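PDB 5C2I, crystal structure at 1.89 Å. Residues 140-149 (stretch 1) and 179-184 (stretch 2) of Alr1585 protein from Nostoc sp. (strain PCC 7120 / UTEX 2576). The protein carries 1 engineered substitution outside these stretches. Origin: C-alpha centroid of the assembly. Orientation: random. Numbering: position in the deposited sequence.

Stretch 1 (140-149) WELGFQSEIH
Stretch 2 179-184: IVHRED

Stretch 2 is a β-strand running through 179-184 and beyond both ends; most of it is extended, but Val180, at phi/psi -88/-19, puts a kink in it. Stretch 1 enters extended at Trp140 and Glu141 (-67/153, -56/142), makes a short, weakly bonded helical turn over about 142-145, and continues extended from Ser146 (-69/160) through Ile148 before turning at His149 (-96/-33). Hydrogen bonds from Phe144 N to Glu141 O (3.0 Å) and from Gln145 N to Leu142 O (2.9 Å) close the turn, with a weak one from Gln145 N to Glu141 O (3.5 Å), while Gln145 NE2 reaches back to Trp140 O at 2.8 Å.

Gly143 CA lies 4.7 Å from His181 CA, and contacts run in opposite order: Glu141 near Glu183, Gly143 beside His181, Ser146 and Ile148 beside Val180. Gly143 CA also sits 3.4 Å from Val180 O. Glycine suits this buried place because an ideal CB would fall 2.4 Å from His181 ND1, a clash.

No hydrogen bond crosses between the stretches; packing joins them, burying 297 Å² in total. Buried His181 (chi1 t, chi2 61°) directs its ring at buried Phe144 (chi1 m, chi2 -73°). The ring centroids are 4.4 Å apart with planes at 50°, an oblique pair whose closest atoms are Phe144 CZ and His181 CD2 at 3.4 Å. Histidine suits this site: Phe144 CD2 lies over one imidazole face while His181 NE2 donates to Glu183 OE2 at 2.6 Å. Glu141 OE1 (chi1 m, chi2 t) is 4.5 Å from Glu183 OE2 (chi1 m, chi2 m), a like-charge approach, though both oxygens have hydrogen-bond partners elsewhere in the structure.

Val180 (chi1 -60°) points toward stretch 1, its CG2 4.1 Å from CG1 of buried Ile148 (chi1 m, chi2 t), branched apolar surfaces meeting; its CB is 4.1 Å from Ser146 OG (chi1 m).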

ATOM      1  N   TRP A 140      26.417 -21.874  20.672  1.00 24.74           N
ATOM      2  CA  TRP A 140      25.477 -21.950  19.578  1.00 24.01           C
ATOM      3  C   TRP A 140      24.053 -22.113  20.073  1.00 24.58           C
ATOM      4  O   TRP A 140      23.836 -22.610  21.166  1.00 23.65           O
ATOM      5  CB  TRP A 140      25.776 -23.141  18.687  1.00 24.03           C
ATOM      6  CG  TRP A 140      27.008 -23.048  17.827  1.00 23.67           C
ATOM      7  CD1 TRP A 140      28.018 -22.146  17.896  1.00 24.61           C
ATOM      8  CD2 TRP A 140      27.352 -23.960  16.770  1.00 23.49           C
ATOM      9  NE1 TRP A 140      28.957 -22.420  16.891  1.00 24.71           N
ATOM     10  CE2 TRP A 140      28.582 -23.565  16.242  1.00 23.07           C
ATOM     11  CE3 TRP A 140      26.738 -25.107  16.254  1.00 24.46           C
ATOM     12  CZ2 TRP A 140      29.173 -24.214  15.144  1.00 23.62           C
ATOM     13  CZ3 TRP A 140      27.350 -25.768  15.165  1.00 23.79           C
ATOM     14  CH2 TRP A 140      28.547 -25.311  14.641  1.00 23.37           C
ATOM     15  N   GLU A 141      23.100 -21.658  19.269  1.00 23.74           N
ATOM     16  CA  GLU A 141      21.707 -21.976  19.524  1.00 26.13           C
ATOM     17  C   GLU A 141      21.517 -23.491  19.587  1.00 25.53           C
ATOM     18  O   GLU A 141      22.178 -24.259  18.861  1.00 24.67           O
ATOM     19  CB  GLU A 141      20.802 -21.329  18.490  1.00 26.00           C
ATOM     20  CG  GLU A 141      20.683 -19.833  18.780  1.00 27.37           C
ATOM     21  CD  GLU A 141      19.829 -19.066  17.799  1.00 27.99           C
ATOM     22  OE1 GLU A 141      19.164 -19.671  16.956  1.00 26.16           O
ATOM     23  OE2 GLU A 141      19.835 -17.808  17.892  1.00 32.53           O
ATOM     24  N   LEU A 142      20.647 -23.917  20.515  1.00 27.86           N
ATOM     25  CA  LEU A 142      20.442 -25.347  20.814  1.00 29.03           C
ATOM     26  C   LEU A 142      20.216 -26.217  19.582  1.00 29.70           C
ATOM     27  O   LEU A 142      20.820 -27.272  19.460  1.00 29.54           O
ATOM     28  CB  LEU A 142      19.260 -25.530  21.779  1.00 31.18           C
ATOM     29  CG  LEU A 142      19.474 -25.063  23.220  1.00 32.93           C
ATOM     30  CD1 LEU A 142      18.136 -24.994  23.955  1.00 34.29           C
ATOM     31  CD2 LEU A 142      20.436 -26.009  23.949  1.00 34.74           C
ATOM     32  N   GLY A 143      19.391 -25.754  18.652  1.00 30.78           N
ATOM     33  CA  GLY A 143      19.106 -26.513  17.429  1.00 31.31           C
ATOM     34  C   GLY A 143      20.372 -26.957  16.673  1.00 32.52           C
ATOM     35  O   GLY A 143      20.468 -28.093  16.186  1.00 36.72           O
ATOM     36  N   PHE A 144      21.374 -26.082  16.628  1.00 26.64           N
ATOM     37  CA  PHE A 144      22.579 -26.366  15.895  1.00 23.70           C
ATOM     38  C   PHE A 144      23.570 -27.223  16.661  1.00 25.27           C
ATOM     39  O   PHE A 144      24.535 -27.681  16.079  1.00 24.03           O
ATOM     40  CB  PHE A 144      23.238 -25.054  15.443  1.00 23.19           C
ATOM     41  CG  PHE A 144      22.417 -24.281  14.430  1.00 22.50           C
ATOM     42  CD1 PHE A 144      22.317 -24.720  13.120  1.00 21.79           C
ATOM     43  CD2 PHE A 144      21.710 -23.157  14.802  1.00 22.49           C
ATOM     44  CE1 PHE A 144      21.569 -24.026  12.203  1.00 20.40           C
ATOM     45  CE2 PHE A 144      20.949 -22.461  13.885  1.00 21.35           C
ATOM     46  CZ  PHE A 144      20.870 -22.903  12.583  1.00 20.84           C
ATOM     47  N   GLN A 145      23.350 -27.423  17.967  1.00 25.79           N
ATOM     48  CA  GLN A 145      24.235 -28.270  18.741  1.00 28.53           C
ATOM     49  C   GLN A 145      24.007 -29.745  18.502  1.00 29.11           C
ATOM     50  O   GLN A 145      24.852 -30.557  18.837  1.00 28.57           O
ATOM     51  CB  GLN A 145      24.136 -27.947  20.230  1.00 29.12           C
ATOM     52  CG  GLN A 145      24.637 -26.525  20.516  1.00 29.58           C
ATOM     53  CD  GLN A 145      24.806 -26.223  21.978  1.00 31.70           C
ATOM     54  OE1 GLN A 145      25.158 -27.094  22.747  1.00 37.22           O
ATOM     55  NE2 GLN A 145      24.526 -24.993  22.376  1.00 32.33           N
ATOM     56  N   SER A 146      22.850 -30.104  17.966  1.00 30.49           N
ATOM     57  CA  SER A 146      22.560 -31.502  17.622  1.00 33.60           C
ATOM     58  C   SER A 146      23.422 -31.945  16.456  1.00 33.21           C
ATOM     59  O   SER A 146      23.919 -31.123  15.708  1.00 32.87           O
ATOM     60  CB  SER A 146      21.102 -31.646  17.199  1.00 37.06           C
ATOM     61  OG  SER A 146      20.249 -31.442  18.328  1.00 42.14           O
ATOM     62  N   GLU A 147      23.580 -33.257  16.300  1.00 32.69           N
ATOM     63  CA  GLU A 147      24.184 -33.805  15.109  1.00 33.58           C
ATOM     64  C   GLU A 147      23.138 -33.648  13.978  1.00 30.12           C
ATOM     65  O   GLU A 147      22.032 -34.142  14.078  1.00 30.11           O
ATOM     66  CB  GLU A 147      24.558 -35.277  15.300  1.00 38.71           C
ATOM     67  CG  GLU A 147      25.151 -35.891  14.048  1.00 43.07           C
ATOM     68  CD  GLU A 147      25.621 -37.324  14.238  1.00 45.90           C
ATOM     69  OE1 GLU A 147      26.469 -37.543  15.128  1.00 48.32           O
ATOM     70  OE2 GLU A 147      25.181 -38.216  13.465  1.00 43.74           O
ATOM     71  N   ILE A 148      23.491 -32.867  12.977  1.00 25.63           N
ATOM     72  CA  ILE A 148      22.597 -32.584  11.878  1.00 23.95           C
ATOM     73  C   ILE A 148      22.962 -33.477  10.701  1.00 21.88           C
ATOM     74  O   ILE A 148      24.129 -33.545  10.308  1.00 21.14           O
ATOM     75  CB  ILE A 148      22.681 -31.113  11.507  1.00 23.18           C
ATOM     76  CG1 ILE A 148      22.158 -30.271  12.675  1.00 23.83           C
ATOM     77  CG2 ILE A 148      21.904 -30.820  10.231  1.00 22.89           C
ATOM     78  CD1 ILE A 148      22.393 -28.776  12.485  1.00 24.97           C
ATOM     79  N   HIS A 149      21.955 -34.146  10.161  1.00 20.42           N
ATOM     80  CA  HIS A 149      22.139 -35.026   9.007  1.00 20.30           C
ATOM     81  C   HIS A 149      21.832 -34.401   7.670  1.00 19.15           C
ATOM     82  O   HIS A 149      22.407 -34.762   6.639  1.00 18.47           O
ATOM     83  CB  HIS A 149      21.293 -36.298   9.185  1.00 20.74           C
ATOM     84  CG  HIS A 149      21.737 -37.174  10.322  1.00 21.64           C
ATOM     85  ND1 HIS A 149      20.918 -38.096  10.918  1.00 22.11           N
ATOM     86  CD2 HIS A 149      22.922 -37.261  10.978  1.00 22.47           C
ATOM     87  CE1 HIS A 149      21.567 -38.717  11.884  1.00 23.16           C
ATOM     88  NE2 HIS A 149      22.787 -38.230  11.937  1.00 22.59           N
ATOM     89  N   ILE A 179      12.999 -33.097  13.534  1.00 24.51           N
ATOM     90  CA  ILE A 179      13.303 -31.773  13.036  1.00 23.61           C
ATOM     91  C   ILE A 179      13.971 -31.056  14.204  1.00 23.53           C
ATOM     92  O   ILE A 179      13.293 -30.698  15.167  1.00 23.04           O
ATOM     93  CB  ILE A 179      12.026 -31.069  12.556  1.00 24.02           C
ATOM     94  CG1 ILE A 179      11.424 -31.836  11.356  1.00 23.73           C
ATOM     95  CG2 ILE A 179      12.324 -29.642  12.195  1.00 23.59           C
ATOM     96  CD1 ILE A 179      10.040 -31.381  10.953  1.00 24.62           C
ATOM     97  N   VAL A 180      15.278 -30.881  14.135  1.00 22.59           N
ATOM     98  CA  VAL A 180      16.024 -30.377  15.292  1.00 23.70           C
ATOM     99  C   VAL A 180      16.068 -28.855  15.305  1.00 23.04           C
ATOM    100  O   VAL A 180      16.361 -28.249  16.332  1.00 23.86           O
ATOM    101  CB  VAL A 180      17.456 -30.983  15.396  1.00 23.68           C
ATOM    102  CG1 VAL A 180      17.376 -32.500  15.522  1.00 25.34           C
ATOM    103  CG2 VAL A 180      18.340 -30.575  14.224  1.00 24.22           C
ATOM    104  N   HIS A 181      15.801 -28.241  14.162  1.00 21.81           N
ATOM    105  CA  HIS A 181      15.807 -26.795  14.058  1.00 21.99           C
ATOM    106  C   HIS A 181      15.011 -26.353  12.850  1.00 20.60           C
ATOM    107  O   HIS A 181      15.002 -27.060  11.822  1.00 19.63           O
ATOM    108  CB  HIS A 181      17.240 -26.276  13.976  1.00 22.39           C
ATOM    109  CG  HIS A 181      17.330 -24.807  14.079  1.00 24.15           C
ATOM    110  ND1 HIS A 181      16.907 -24.128  15.196  1.00 26.67           N
ATOM    111  CD2 HIS A 181      17.670 -23.867  13.169  1.00 23.86           C
ATOM    112  CE1 HIS A 181      17.061 -22.829  14.999  1.00 26.23           C
ATOM    113  NE2 HIS A 181      17.517 -22.646  13.776  1.00 24.23           N
ATOM    114  N   ARG A 182      14.346 -25.198  12.971  1.00 19.34           N
ATOM    115  CA  ARG A 182      13.641 -24.576  11.847  1.00 18.38           C
ATOM    116  C   ARG A 182      13.970 -23.088  11.769  1.00 18.46           C
ATOM    117  O   ARG A 182      14.016 -22.395  12.792  1.00 17.98           O
ATOM    118  CB  ARG A 182      12.132 -24.778  11.966  1.00 18.61           C
ATOM    119  CG  ARG A 182      11.301 -24.074  10.905  1.00 18.18           C
ATOM    120  CD  ARG A 182       9.808 -24.407  10.967  1.00 18.45           C
ATOM    121  NE  ARG A 182       9.015 -23.529  10.105  1.00 18.09           N
ATOM    122  CZ  ARG A 182       7.850 -23.816   9.568  1.00 18.26           C
ATOM    123  NH1 ARG A 182       7.279 -25.008   9.721  1.00 18.16           N
ATOM    124  NH2 ARG A 182       7.254 -22.892   8.829  1.00 18.63           N
ATOM    125  N   GLU A 183      14.114 -22.601  10.539  1.00 17.38           N
ATOM    126  CA  GLU A 183      14.069 -21.181  10.249  1.00 17.34           C
ATOM    127  C   GLU A 183      12.995 -20.884   9.195  1.00 17.34           C
ATOM    128  O   GLU A 183      12.682 -21.729   8.330  1.00 16.62           O
ATOM    129  CB  GLU A 183      15.425 -20.674   9.767  1.00 16.78           C
ATOM    130  CG  GLU A 183      16.584 -20.823  10.769  1.00 17.33           C
ATOM    131  CD  GLU A 183      16.519 -19.875  11.953  1.00 18.44           C
ATOM    132  OE1 GLU A 183      15.763 -18.869  11.940  1.00 18.30           O
ATOM    133  OE2 GLU A 183      17.262 -20.153  12.939  1.00 20.00           O
ATOM    134  N   ASP A 184      12.468 -19.657   9.260  1.00 17.13           N
ATOM    135  CA  ASP A 184      11.571 -19.116   8.260  1.00 17.31           C
ATOM    136  C   ASP A 184      12.227 -17.842   7.725  1.00 17.61           C
ATOM    137  O   ASP A 184      12.128 -16.783   8.330  1.00 19.07           O
ATOM    138  CB  ASP A 184      10.210 -18.794   8.876  1.00 17.47           C
ATOM    139  CG  ASP A 184       9.379 -20.045   9.128  1.00 18.25           C
ATOM    140  OD1 ASP A 184       9.585 -20.727  10.180  1.00 17.39           O
ATOM    141  OD2 ASP A 184       8.556 -20.369   8.240  1.00 18.29           O
TER